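Local structure of GH18 chiitnase (Pseudoalteromonas aurantia, 6K7Z) at residues A[119-122]-A[127-130]; A[154-159]-A[168-173]. The protein hydrolyses chitin as a family 18 endochitinase, probably cutting within the polysaccharide chain. All coordinates share one frame; numbering follows the deposited sequence.

How the contacts relate
Both contacts fold back the loop that joins a strand of the TIM barrel to its following helix, and they do so at different depths. Contact 1 lies in the partly buried loop between strand 111-115 and helix 130-144; contact 2 is buried and brings the end of strand 151-154 against helix 169-177. Both set an aliphatic carbon over a tyrosine face; the polar bond of contact 1 is backbone to backbone, that of contact 2 is between side chains. Helix 130-144 serves both: it begins at Gly130, and its Leu134 touches Phe122 and Tyr170. Phe122 joins them directly, its CG 3.5 Å from Gly169 CA and its CZ 3.8 Å from Tyr170 CD1.

Contact 1. Residues A[119-122]-A[127-130]; sequences TAAF and GYDG
The carbonyl oxygen of Ala121 is approached by two groups where 119-122 meets 127-130. Gly130 N donates to Ala121 O over 3.1 Å with an N-H...O angle of 155°, coming in from above the carbonyl plane and thus not along a lone pair. A water sits 3.2 Å from the same Ala121 O and 2.9 Å from Asp129 OD1, placed to link the two, although other acceptors may compete for its protons. Asp129, at the N-cap position, turns OD1 to Gln132 N as well, so this carboxylate serves the first turn of the helix that Gly130 begins.

The methyl of Ala121 supplies the apolar half. It rests over one face of the Tyr128 ring, 3.9 Å from CB to the ring centroid, a CH-pi contact displaced toward the phenolic end: CB is 3.4 Å from CZ of Tyr128. The ring comes beneath the methyl because Tyr128 CG stands between its own backbone N and carbonyl carbon (chi1 76°). At the far end, Tyr128 OH is hydrogen-bonded to Asp118 and Tyr116, which holds the phenol end of the ring, while the methyl covers one face. Phe122 also touches Gly130, its CE1 edge 3.7 Å from Gly130 C, in the plane of the ring. There is no room for a side chain at Gly130: a beta carbon would fall 2.8 Å from Ala121 CB.

The 3-10 turn 119-122 follows strand 111-115; the DxDxE signature of family 18 begins in that strand and ends just past it at Glu117. Tyr128 packs on helix 83-89 through Ser83, Tyr86 and Arg87 and touches Phe133 of helix 130-144, while Phe122 packs on Leu134 of that helix and meets Tyr160 edge-to-face.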
loop_
_atom_site.group_PDB
_atom_site.type_symbol
_atom_site.label_atom_id
_atom_site.label_comp_id
_atom_site.label_asym_id
_atom_site.label_seq_id
_atom_site.Cartn_x
_atom_site.Cartn_y
_atom_site.Cartn_z
ATOM N N THR A 119 3.899 -3.894 13.751
ATOM C CA THR A 119 4.325 -2.758 14.559
ATOM C C THR A 119 5.320 -3.171 15.639
ATOM O O THR A 119 6.253 -2.418 15.958
ATOM C CB THR A 119 3.090 -2.110 15.180
ATOM O OG1 THR A 119 2.174 -1.764 14.132
ATOM C CG2 THR A 119 3.464 -0.868 15.978
ATOM N N ALA A 120 5.135 -4.358 16.224
ATOM C CA ALA A 120 6.001 -4.779 17.320
ATOM C C ALA A 120 7.457 -4.904 16.895
ATOM O O ALA A 120 8.342 -4.869 17.753
ATOM C CB ALA A 120 5.526 -6.111 17.900
ATOM N N ALA A 121 7.729 -5.058 15.600
ATOM C CA ALA A 121 9.115 -5.116 15.155
ATOM C C ALA A 121 9.786 -3.750 15.125
ATOM O O ALA A 121 11.000 -3.683 14.904
ATOM C CB ALA A 121 9.201 -5.781 13.776
ATOM N N PHE A 122 9.045 -2.663 15.359
ATOM C CA PHE A 122 9.645 -1.347 15.544
ATOM C C PHE A 122 9.831 -0.988 17.016
ATOM O O PHE A 122 10.397 0.070 17.308
ATOM C CB PHE A 122 8.790 -0.251 14.878
ATOM C CG PHE A 122 8.600 -0.421 13.387
ATOM C CD1 PHE A 122 9.571 -1.031 12.597
ATOM C CD2 PHE A 122 7.442 0.049 12.780
ATOM C CE1 PHE A 122 9.382 -1.160 11.221
ATOM C CE2 PHE A 122 7.239 -0.073 11.427
ATOM C CZ PHE A 122 8.205 -0.688 10.632
ATOM N N GLY A 127 11.659 -9.701 18.204
ATOM C CA GLY A 127 12.791 -10.571 17.959
ATOM C C GLY A 127 13.449 -10.387 16.612
ATOM O O GLY A 127 14.180 -11.272 16.168
ATOM N N TYR A 128 13.197 -9.268 15.935
ATOM C CA TYR A 128 13.938 -8.923 14.730
ATOM C C TYR A 128 13.747 -7.434 14.481
ATOM O O TYR A 128 12.766 -6.839 14.930
ATOM C CB TYR A 128 13.495 -9.750 13.508
ATOM C CG TYR A 128 12.171 -9.311 12.898
ATOM C CD1 TYR A 128 10.957 -9.720 13.445
ATOM C CD2 TYR A 128 12.138 -8.484 11.775
ATOM C CE1 TYR A 128 9.735 -9.312 12.890
ATOM C CE2 TYR A 128 10.919 -8.068 11.214
ATOM C CZ TYR A 128 9.728 -8.492 11.774
ATOM O OH TYR A 128 8.532 -8.080 11.229
ATOM N N ASP A 129 14.710 -6.841 13.788
ATOM C CA ASP A 129 14.702 -5.412 13.498
ATOM C C ASP A 129 13.826 -5.174 12.269
ATOM O O ASP A 129 14.215 -5.509 11.149
ATOM C CB ASP A 129 16.134 -4.937 13.277
ATOM C CG ASP A 129 16.256 -3.429 13.197
ATOM O OD1 ASP A 129 15.302 -2.766 12.744
ATOM O OD2 ASP A 129 17.323 -2.909 13.585
ATOM N N GLY A 130 12.641 -4.602 12.471
ATOM C CA GLY A 130 11.724 -4.430 11.353
ATOM C C GLY A 130 12.190 -3.389 10.350
ATOM O O GLY A 130 11.979 -3.539 9.140
HETATM O O HOH W 1 12.953 -1.395 13.675
#

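Contact 2. Residues A[154-159]-A[168-173]; sequences HAPQPP and AGYVEV
His154 sets its CG beside the backbone N and anti to the carbonyl carbon (chi1 -66°), and Tyr170 answers with a chi1 of -95°, well off the usual staggered value, which carries its hydroxyl to the edge of the imidazole. The hydrogen bond between His154 ND1 and Tyr170 OH is 2.8 Å long and lies in the plane of the His154 ring; either atom could be the donor. The two rings are steeply inclined, with 79° between their planes. A water 2.8 Å from Tyr170 OH also accepts a bond from Ala155 N, giving the phenol oxygen a second partner. Over one face of the Tyr170 ring, almost above its centre, Pro156 CB makes a CH-pi contact 3.8 Å from the centroid.

In the beta-alpha architecture of the barrel, His154 ends strand 151-154 and Tyr170 lies in the first turn of helix 169-177, so the phenol ties a strand end to the helix that follows it. Helix 130-144, the preceding helix of the barrel, takes part too: Thr138 hydrogen-bonds His154 NE2 and Leu134 lies against Tyr170. A phenylalanine in place of Tyr170 would probably keep the Pro156 contact but leave His154 ND1 and the water without their shared hydroxyl. Farther along the loop, Ala168 CA makes a bent CA-H...O contact with Pro159 O, 3.4 Å away.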
loop_
_atom_site.group_PDB
_atom_site.type_symbol
_atom_site.label_atom_id
_atom_site.label_comp_id
_atom_site.label_asym_id
_atom_site.label_seq_id
_atom_site.Cartn_x
_atom_site.Cartn_y
_atom_site.Cartn_z
ATOM N N HIS A 154 5.145 0.992 -0.329
ATOM C CA HIS A 154 4.866 0.486 1.011
ATOM C C HIS A 154 3.568 1.120 1.487
ATOM O O HIS A 154 3.138 2.138 0.947
ATOM C CB HIS A 154 5.976 0.828 2.020
ATOM C CG HIS A 154 7.286 0.161 1.753
ATOM N ND1 HIS A 154 7.878 -0.690 2.660
ATOM C CD2 HIS A 154 8.132 0.244 0.702
ATOM C CE1 HIS A 154 9.036 -1.105 2.177
ATOM N NE2 HIS A 154 9.208 -0.562 0.985
ATOM N N ALA A 155 2.969 0.556 2.538
ATOM C CA ALA A 155 1.673 1.030 3.044
ATOM C C ALA A 155 1.729 1.253 4.551
ATOM O O ALA A 155 1.029 0.581 5.322
ATOM C CB ALA A 155 0.549 0.057 2.678
ATOM N N PRO A 156 2.540 2.207 5.005
ATOM C CA PRO A 156 2.707 2.409 6.445
ATOM C C PRO A 156 1.504 3.073 7.092
ATOM O O PRO A 156 0.706 3.771 6.460
ATOM C CB PRO A 156 3.931 3.321 6.529
ATOM C CG PRO A 156 3.879 4.097 5.258
ATOM C CD PRO A 156 3.388 3.130 4.228
ATOM N N GLN A 157 1.400 2.858 8.368
ATOM C CA GLN A 157 0.457 3.568 9.215
ATOM C C GLN A 157 1.125 4.800 9.817
ATOM O O GLN A 157 2.355 4.868 9.897
ATOM C CB GLN A 157 -0.054 2.633 10.303
ATOM C CG GLN A 157 -0.851 1.482 9.707
ATOM C CD GLN A 157 -1.018 0.335 10.665
ATOM O OE1 GLN A 157 -1.713 0.451 11.676
ATOM N NE2 GLN A 157 -0.378 -0.784 10.355
ATOM N N PRO A 158 0.343 5.805 10.211
ATOM C CA PRO A 158 0.920 7.098 10.597
ATOM C C PRO A 158 1.970 6.986 11.695
ATOM O O PRO A 158 2.997 7.673 11.611
ATOM C CB PRO A 158 -0.303 7.903 11.065
ATOM C CG PRO A 158 -1.410 7.390 10.194
ATOM C CD PRO A 158 -1.124 5.895 10.047
ATOM N N PRO A 159 1.774 6.164 12.739
ATOM C CA PRO A 159 2.815 6.117 13.789
ATOM C C PRO A 159 4.181 5.729 13.259
ATOM O O PRO A 159 5.202 6.128 13.836
ATOM C CB PRO A 159 2.279 5.076 14.779
ATOM C CG PRO A 159 0.800 5.129 14.613
ATOM C CD PRO A 159 0.595 5.363 13.132
ATOM N N ALA A 168 8.251 4.508 15.181
ATOM C CA ALA A 168 8.516 5.196 13.922
ATOM C C ALA A 168 9.528 4.470 13.041
ATOM O O ALA A 168 10.481 5.077 12.540
ATOM C CB ALA A 168 8.999 6.617 14.194
ATOM N N GLY A 169 9.305 3.180 12.818
ATOM C CA GLY A 169 10.229 2.402 12.014
ATOM C C GLY A 169 10.429 2.934 10.609
ATOM O O GLY A 169 11.522 2.823 10.054
ATOM N N TYR A 170 9.389 3.526 10.010
ATOM C CA TYR A 170 9.524 3.973 8.628
ATOM C C TYR A 170 10.311 5.264 8.484
ATOM O O TYR A 170 10.734 5.583 7.368
ATOM C CB TYR A 170 8.148 4.135 7.975
ATOM C CG TYR A 170 7.748 2.909 7.219
ATOM C CD1 TYR A 170 7.234 1.806 7.880
ATOM C CD2 TYR A 170 7.922 2.831 5.843
ATOM C CE1 TYR A 170 6.863 0.671 7.183
ATOM C CE2 TYR A 170 7.567 1.678 5.131
ATOM C CZ TYR A 170 7.041 0.612 5.817
ATOM O OH TYR A 170 6.686 -0.536 5.156
ATOM N N VAL A 171 10.507 6.021 9.566
ATOM C CA VAL A 171 11.464 7.127 9.516
ATOM C C VAL A 171 12.838 6.593 9.139
ATOM O O VAL A 171 13.487 7.087 8.211
ATOM C CB VAL A 171 11.505 7.875 10.861
ATOM C CG1 VAL A 171 12.661 8.876 10.885
ATOM C CG2 VAL A 171 10.191 8.599 11.102
ATOM N N GLU A 172 13.286 5.554 9.843
ATOM C CA GLU A 172 14.542 4.908 9.486
ATOM C C GLU A 172 14.489 4.367 8.067
ATOM O O GLU A 172 15.447 4.518 7.302
ATOM C CB GLU A 172 14.859 3.787 10.477
ATOM C CG GLU A 172 16.199 3.098 10.227
ATOM C CD GLU A 172 16.520 1.996 11.244
ATOM O OE1 GLU A 172 15.997 2.040 12.382
ATOM O OE2 GLU A 172 17.306 1.083 10.898
ATOM N N VAL A 173 13.371 3.746 7.688
ATOM C CA VAL A 173 13.266 3.186 6.344
ATOM C C VAL A 173 13.481 4.269 5.289
ATOM O O VAL A 173 14.337 4.132 4.404
ATOM C CB VAL A 173 11.912 2.474 6.156
ATOM C CG1 VAL A 173 11.729 2.064 4.705
ATOM C CG2 VAL A 173 11.830 1.244 7.059
HETATM O O HOH W 2 3.901 -0.826 5.301
#